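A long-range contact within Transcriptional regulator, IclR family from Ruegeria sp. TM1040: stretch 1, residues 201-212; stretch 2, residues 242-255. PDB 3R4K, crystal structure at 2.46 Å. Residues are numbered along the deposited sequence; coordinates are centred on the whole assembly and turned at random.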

ATOM      1  N   VAL A 201     -15.012  11.851  12.595  1.00 37.29           N
ATOM      2  CA  VAL A 201     -13.616  12.263  12.431  1.00 36.48           C
ATOM      3  C   VAL A 201     -13.103  11.700  11.104  1.00 39.97           C
ATOM      4  O   VAL A 201     -13.497  10.590  10.728  1.00 38.71           O
ATOM      5  CB  VAL A 201     -12.687  11.860  13.624  1.00 38.93           C
ATOM      6  CG1 VAL A 201     -13.035  12.636  14.888  1.00 41.26           C
ATOM      7  CG2 VAL A 201     -12.679  10.352  13.880  1.00 35.81           C
ATOM      8  N   PRO A 202     -12.222  12.413  10.377  1.00 37.60           N
ATOM      9  CA  PRO A 202     -11.693  11.840   9.132  1.00 35.72           C
ATOM     10  C   PRO A 202     -10.626  10.766   9.400  1.00 36.13           C
ATOM     11  O   PRO A 202      -9.967  10.779  10.440  1.00 33.73           O
ATOM     12  CB  PRO A 202     -11.092  13.052   8.430  1.00 39.69           C
ATOM     13  CG  PRO A 202     -10.643  13.940   9.564  1.00 46.20           C
ATOM     14  CD  PRO A 202     -11.627  13.739  10.666  1.00 42.05           C
ATOM     15  N   ILE A 203     -10.493   9.815   8.463  1.00 32.94           N
ATOM     16  CA  ILE A 203      -9.496   8.751   8.489  1.00 31.37           C
ATOM     17  C   ILE A 203      -8.573   9.051   7.331  1.00 36.52           C
ATOM     18  O   ILE A 203      -9.039   9.320   6.211  1.00 37.03           O
ATOM     19  CB  ILE A 203     -10.124   7.324   8.442  1.00 33.03           C
ATOM     20  CG1 ILE A 203     -11.094   7.085   9.625  1.00 32.65           C
ATOM     21  CG2 ILE A 203      -9.049   6.216   8.376  1.00 33.15           C
ATOM     22  CD1 ILE A 203     -10.481   7.191  11.105  1.00 31.88           C
ATOM     23  N   PHE A 204      -7.276   9.101   7.622  1.00 33.31           N
ATOM     24  CA  PHE A 204      -6.275   9.430   6.628  1.00 33.47           C
ATOM     25  C   PHE A 204      -5.446   8.217   6.311  1.00 37.03           C
ATOM     26  O   PHE A 204      -5.085   7.466   7.224  1.00 34.88           O
ATOM     27  CB  PHE A 204      -5.389  10.594   7.127  1.00 36.35           C
ATOM     28  CG  PHE A 204      -6.120  11.897   7.361  1.00 39.63           C
ATOM     29  CD1 PHE A 204      -6.525  12.693   6.290  1.00 44.08           C
ATOM     30  CD2 PHE A 204      -6.364  12.354   8.648  1.00 41.83           C
ATOM     31  CE1 PHE A 204      -7.202  13.902   6.507  1.00 46.83           C
ATOM     32  CE2 PHE A 204      -7.031  13.569   8.864  1.00 46.76           C
ATOM     33  CZ  PHE A 204      -7.439  14.338   7.794  1.00 45.94           C
ATOM     34  N   GLY A 205      -5.114   8.053   5.029  1.00 37.10           N
ATOM     35  CA  GLY A 205      -4.273   6.952   4.560  1.00 37.07           C
ATOM     36  C   GLY A 205      -2.781   7.222   4.658  1.00 41.15           C
ATOM     37  O   GLY A 205      -2.370   8.318   5.068  1.00 41.74           O
ATOM     38  N   PRO A 206      -1.942   6.239   4.260  1.00 38.01           N
ATOM     39  CA  PRO A 206      -0.475   6.430   4.324  1.00 38.24           C
ATOM     40  C   PRO A 206       0.061   7.635   3.530  1.00 41.90           C
ATOM     41  O   PRO A 206       1.070   8.220   3.936  1.00 41.89           O
ATOM     42  CB  PRO A 206       0.077   5.117   3.765  1.00 40.01           C
ATOM     43  CG  PRO A 206      -1.008   4.110   3.990  1.00 44.14           C
ATOM     44  CD  PRO A 206      -2.275   4.893   3.761  1.00 40.05           C
ATOM     45  N   ASP A 207      -0.633   8.040   2.451  1.00 38.33           N
ATOM     46  CA  ASP A 207      -0.268   9.174   1.600  1.00 39.65           C
ATOM     47  C   ASP A 207      -0.763  10.544   2.152  1.00 45.64           C
ATOM     48  O   ASP A 207      -0.583  11.570   1.478  1.00 45.95           O
ATOM     49  CB  ASP A 207      -0.825   8.953   0.177  1.00 42.01           C
ATOM     50  CG  ASP A 207      -2.333   8.820   0.056  1.00 45.68           C
ATOM     51  OD1 ASP A 207      -3.002   8.633   1.093  1.00 45.62           O
ATOM     52  OD2 ASP A 207      -2.838   8.843  -1.078  1.00 51.93           O
ATOM     53  N   ARG A 208      -1.380  10.553   3.365  1.00 41.66           N
ATOM     54  CA  ARG A 208      -1.932  11.737   4.057  1.00 41.91           C
ATOM     55  C   ARG A 208      -3.260  12.233   3.444  1.00 44.06           C
ATOM     56  O   ARG A 208      -3.780  13.260   3.890  1.00 45.86           O
ATOM     57  CB  ARG A 208      -0.942  12.909   4.124  1.00 42.30           C
ATOM     58  CG  ARG A 208       0.278  12.631   4.954  1.00 49.18           C
ATOM     59  CD  ARG A 208       0.833  13.890   5.573  1.00 52.30           C
ATOM     60  NE  ARG A 208       1.432  14.787   4.586  1.00 59.26           N
ATOM     61  CZ  ARG A 208       2.138  15.865   4.904  1.00 71.39           C
ATOM     62  NH1 ARG A 208       2.352  16.174   6.180  1.00 57.48           N
ATOM     63  NH2 ARG A 208       2.663  16.629   3.949  1.00 46.92           N
ATOM     64  N   ALA A 209      -3.811  11.518   2.446  1.00 37.13           N
ATOM     65  CA  ALA A 209      -5.096  11.896   1.846  1.00 37.34           C
ATOM     66  C   ALA A 209      -6.225  11.297   2.659  1.00 42.05           C
ATOM     67  O   ALA A 209      -6.066  10.208   3.238  1.00 39.45           O
ATOM     68  CB  ALA A 209      -5.176  11.420   0.405  1.00 38.03           C
ATOM     69  N   VAL A 210      -7.363  12.007   2.712  1.00 41.24           N
ATOM     70  CA  VAL A 210      -8.554  11.554   3.426  1.00 40.34           C
ATOM     71  C   VAL A 210      -9.111  10.296   2.688  1.00 42.10           C
ATOM     72  O   VAL A 210      -9.255  10.335   1.461  1.00 42.78           O
ATOM     73  CB  VAL A 210      -9.587  12.720   3.610  1.00 46.26           C
ATOM     74  CG1 VAL A 210     -10.186  13.195   2.291  1.00 47.73           C
ATOM     75  CG2 VAL A 210     -10.679  12.365   4.618  1.00 45.69           C
ATOM     76  N   LEU A 211      -9.314   9.171   3.433  1.00 36.56           N
ATOM     77  CA  LEU A 211      -9.842   7.877   2.940  1.00 36.96           C
ATOM     78  C   LEU A 211     -11.342   7.728   3.136  1.00 42.21           C
ATOM     79  O   LEU A 211     -12.024   7.017   2.385  1.00 42.20           O
ATOM     80  CB  LEU A 211      -9.218   6.686   3.713  1.00 35.64           C
ATOM     81  CG  LEU A 211      -7.821   6.254   3.464  1.00 40.09           C
ATOM     82  CD1 LEU A 211      -7.608   4.939   4.109  1.00 38.56           C
ATOM     83  CD2 LEU A 211      -7.530   6.121   1.981  1.00 45.86           C
ATOM     84  N   GLY A 212     -11.787   8.265   4.255  1.00 38.20           N
ATOM     85  CA  GLY A 212     -13.151   8.155   4.718  1.00 38.18           C
ATOM     86  C   GLY A 212     -13.303   8.760   6.091  1.00 41.96           C
ATOM     87  O   GLY A 212     -12.578   9.703   6.450  1.00 42.66           O
ATOM     88  N   LEU A 242      -7.288   3.797  14.468  1.00 40.44           N
ATOM     89  CA  LEU A 242      -7.567   3.176  13.174  1.00 39.59           C
ATOM     90  C   LEU A 242      -6.555   3.625  12.140  1.00 42.47           C
ATOM     91  O   LEU A 242      -6.055   2.786  11.382  1.00 41.16           O
ATOM     92  CB  LEU A 242      -9.003   3.488  12.698  1.00 39.54           C
ATOM     93  CG  LEU A 242      -9.497   2.802  11.381  1.00 42.26           C
ATOM     94  CD1 LEU A 242      -9.309   1.270  11.413  1.00 41.53           C
ATOM     95  CD2 LEU A 242     -10.956   3.137  11.133  1.00 43.86           C
ATOM     96  N   THR A 243      -6.221   4.933  12.149  1.00 39.23           N
ATOM     97  CA  THR A 243      -5.251   5.545  11.247  1.00 39.11           C
ATOM     98  C   THR A 243      -3.905   4.796  11.415  1.00 44.16           C
ATOM     99  O   THR A 243      -3.263   4.460  10.420  1.00 45.00           O
ATOM    100  CB  THR A 243      -5.172   7.078  11.498  1.00 40.40           C
ATOM    101  OG1 THR A 243      -6.443   7.676  11.216  1.00 42.47           O
ATOM    102  CG2 THR A 243      -4.146   7.765  10.627  1.00 34.81           C
ATOM    103  N   GLU A 244      -3.547   4.462  12.658  1.00 40.03           N
ATOM    104  CA  GLU A 244      -2.326   3.744  13.007  1.00 38.94           C
ATOM    105  C   GLU A 244      -2.354   2.291  12.480  1.00 40.98           C
ATOM    106  O   GLU A 244      -1.336   1.852  11.950  1.00 40.11           O
ATOM    107  CB  GLU A 244      -2.140   3.773  14.518  1.00 41.19           C
ATOM    108  CG  GLU A 244      -0.796   3.285  15.008  1.00 57.70           C
ATOM    109  CD  GLU A 244      -0.848   2.799  16.445  1.00 95.76           C
ATOM    110  OE1 GLU A 244      -0.845   1.563  16.648  1.00 95.74           O
ATOM    111  OE2 GLU A 244      -0.937   3.648  17.363  1.00 95.65           O
ATOM    112  N   ARG A 245      -3.514   1.566  12.582  1.00 34.92           N
ATOM    113  CA  ARG A 245      -3.645   0.179  12.103  1.00 32.47           C
ATOM    114  C   ARG A 245      -3.514   0.074  10.567  1.00 35.04           C
ATOM    115  O   ARG A 245      -3.310  -1.033  10.054  1.00 35.81           O
ATOM    116  CB  ARG A 245      -4.970  -0.463  12.555  1.00 31.69           C
ATOM    117  CG  ARG A 245      -5.193  -0.593  14.077  1.00 41.00           C
ATOM    118  CD  ARG A 245      -4.678  -1.890  14.696  1.00 61.46           C
ATOM    119  NE  ARG A 245      -5.333  -3.094  14.166  1.00 77.86           N
ATOM    120  CZ  ARG A 245      -4.701  -4.082  13.527  1.00 83.79           C
ATOM    121  NH1 ARG A 245      -3.386  -4.027  13.334  1.00 54.50           N
ATOM    122  NH2 ARG A 245      -5.380  -5.134  13.079  1.00 68.70           N
ATOM    123  N   ILE A 246      -3.608   1.208   9.836  1.00 29.18           N
ATOM    124  CA  ILE A 246      -3.495   1.217   8.382  1.00 28.00           C
ATOM    125  C   ILE A 246      -2.266   2.023   7.928  1.00 34.23           C
ATOM    126  O   ILE A 246      -2.120   2.260   6.739  1.00 34.84           O
ATOM    127  CB  ILE A 246      -4.803   1.702   7.678  1.00 31.02           C
ATOM    128  CG1 ILE A 246      -5.144   3.173   8.035  1.00 31.90           C
ATOM    129  CG2 ILE A 246      -5.985   0.748   7.950  1.00 31.17           C
ATOM    130  CD1 ILE A 246      -5.983   3.921   7.006  1.00 30.54           C
ATOM    131  N   GLY A 247      -1.388   2.402   8.853  1.00 31.98           N
ATOM    132  CA  GLY A 247      -0.163   3.141   8.560  1.00 32.12           C
ATOM    133  C   GLY A 247      -0.378   4.530   7.993  1.00 37.75           C
ATOM    134  O   GLY A 247       0.457   5.035   7.227  1.00 37.34           O
ATOM    135  N   GLY A 248      -1.497   5.138   8.375  1.00 35.20           N
ATOM    136  CA  GLY A 248      -1.874   6.470   7.919  1.00 35.66           C
ATOM    137  C   GLY A 248      -1.082   7.595   8.552  1.00 39.68           C
ATOM    138  O   GLY A 248      -0.414   7.418   9.570  1.00 39.10           O
ATOM    139  N   ALA A 249      -1.135   8.761   7.916  1.00 38.18           N
ATOM    140  CA  ALA A 249      -0.480   9.981   8.388  1.00 39.67           C
ATOM    141  C   ALA A 249      -1.434  11.146   8.211  1.00 45.67           C
ATOM    142  O   ALA A 249      -2.119  11.234   7.190  1.00 44.45           O
ATOM    143  CB  ALA A 249       0.819  10.226   7.638  1.00 40.20           C
ATOM    144  N   CYS A 250      -1.520  11.998   9.240  1.00 45.50           N
ATOM    145  CA  CYS A 250      -2.409  13.151   9.257  1.00 48.25           C
ATOM    146  C   CYS A 250      -1.773  14.312   8.520  1.00 51.71           C
ATOM    147  O   CYS A 250      -0.569  14.521   8.657  1.00 51.98           O
ATOM    148  CB  CYS A 250      -2.763  13.525  10.693  1.00 50.97           C
ATOM    149  SG  CYS A 250      -3.558  12.184  11.632  1.00 54.32           S
ATOM    150  N   PRO A 251      -2.538  15.107   7.750  1.00 49.35           N
ATOM    151  CA  PRO A 251      -1.940  16.286   7.106  1.00 51.82           C
ATOM    152  C   PRO A 251      -1.691  17.412   8.137  1.00 57.98           C
ATOM    153  O   PRO A 251      -2.282  17.355   9.215  1.00 56.84           O
ATOM    154  CB  PRO A 251      -2.986  16.668   6.056  1.00 54.62           C
ATOM    155  CG  PRO A 251      -4.265  16.233   6.620  1.00 57.13           C
ATOM    156  CD  PRO A 251      -3.987  15.035   7.486  1.00 50.46           C
ATOM    157  N   PRO A 252      -0.815  18.421   7.874  1.00 58.93           N
ATOM    158  CA  PRO A 252      -0.580  19.473   8.894  1.00 61.61           C
ATOM    159  C   PRO A 252      -1.844  20.246   9.300  1.00 67.31           C
ATOM    160  O   PRO A 252      -1.972  20.638  10.468  1.00 67.55           O
ATOM    161  CB  PRO A 252       0.448  20.406   8.226  1.00 64.99           C
ATOM    162  CG  PRO A 252       0.437  20.065   6.774  1.00 68.19           C
ATOM    163  CD  PRO A 252       0.027  18.633   6.673  1.00 60.90           C
ATOM    164  N   GLU A 253      -2.784  20.423   8.342  1.00 65.41           N
ATOM    165  CA  GLU A 253      -4.073  21.118   8.512  1.00 68.11           C
ATOM    166  C   GLU A 253      -5.041  20.389   9.497  1.00 69.71           C
ATOM    167  O   GLU A 253      -6.110  20.930   9.799  1.00 70.23           O
ATOM    168  CB  GLU A 253      -4.767  21.333   7.146  1.00 70.43           C
ATOM    169  CG  GLU A 253      -4.969  20.065   6.326  1.00 80.45           C
ATOM    170  CD  GLU A 253      -4.036  19.875   5.146  1.00102.33           C
ATOM    171  OE1 GLU A 253      -2.801  19.958   5.338  1.00 79.54           O
ATOM    172  OE2 GLU A 253      -4.539  19.568   4.041  1.00107.12           O
ATOM    173  N   PHE A 254      -4.665  19.177   9.976  1.00 63.14           N
ATOM    174  CA  PHE A 254      -5.452  18.387  10.913  1.00 62.04           C
ATOM    175  C   PHE A 254      -4.904  18.569  12.345  1.00 68.62           C
ATOM    176  O   PHE A 254      -3.726  18.283  12.590  1.00 66.15           O
ATOM    177  CB  PHE A 254      -5.498  16.901  10.505  1.00 60.25           C
ATOM    178  CG  PHE A 254      -6.322  16.042  11.433  1.00 60.31           C
ATOM    179  CD1 PHE A 254      -7.708  16.059  11.374  1.00 64.01           C
ATOM    180  CD2 PHE A 254      -5.711  15.225  12.372  1.00 61.45           C
ATOM    181  CE1 PHE A 254      -8.471  15.278  12.245  1.00 64.43           C
ATOM    182  CE2 PHE A 254      -6.474  14.437  13.239  1.00 63.90           C
ATOM    183  CZ  PHE A 254      -7.849  14.468  13.169  1.00 62.36           C
ATOM    184  N   PRO A 255      -5.762  19.030  13.301  1.00 69.15           N
ATOM    185  CA  PRO A 255      -5.281  19.253  14.677  1.00 70.84           C
ATOM    186  C   PRO A 255      -5.164  17.972  15.511  1.00 74.47           C
ATOM    187  O   PRO A 255      -6.099  17.165  15.548  1.00 73.21           O
ATOM    188  CB  PRO A 255      -6.323  20.205  15.274  1.00 75.17           C
ATOM    189  CG  PRO A 255      -7.543  20.010  14.476  1.00 78.26           C
ATOM    190  CD  PRO A 255      -7.184  19.422  13.154  1.00 71.44           C
TER

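Stretch 2 enters the contact as the last part of a helix and then runs as an irregular chain past the β-hairpin of stretch 1. Leu242 and Thr243 meet Ile203: Leu242 CD2 lies 4.1 Å from Ile203 CD1, a packing of branched apolar chains that suits a buried site. Thr243 is buried too, which its hydroxyl can afford because OG1 is hydrogen-bonded elsewhere in the structure; its methyl CG2 lies 3.5 Å from Phe204 O.

Ile246 points toward the hairpin, and its long side chain carries CD1 to within 3.5 Å of Leu211 CD1 and 4.1 Å of Ile203 CG2, so one methyl touches both strands. Two glycines follow. Gly247 has a positive phi (64°), which by itself favours glycine. At Gly248 the reason is steric: a CB would stand 2.1 Å from Phe204 O, a clash. Without one, Gly248 CA makes CA-H...O contacts of 3.4 Å with both Phe204 O and Gly205 O.

Ala249 N then donates the one hydrogen bond across the contact, to Gly205 O (3.1 Å, 161°). Gly205 O also accepts Arg208 N at 3.0 Å within the hairpin's type I turn, so the turn and the crossing chain share an acceptor. Ala249 O receives a nearly straight CA-H...O contact from Arg208 CA (3.2 Å), and Ala249 CB packs its small methyl against Arg208 CG at 3.6 Å.

Cys250 places its polarisable SG 4.1 Å from Phe204 CD2, oblique to the aromatic ring. Pro251 CD lies 3.4 Å from the Phe204 ring centroid, almost on the ring normal, a CH-π contact that suits proline, whose CD hydrogens, beside the nitrogen, are slightly polarised. Pro252 CD, an apolar CH2, lies over one face of the flat Arg208 guanidinium, 3.4 Å from Arg208 NH1. Finally, Phe254 offers its electron-rich face to the C-H edge of Phe204, with Phe254 CD1 3.6 Å from Phe204 CE2 and the planes at 70°.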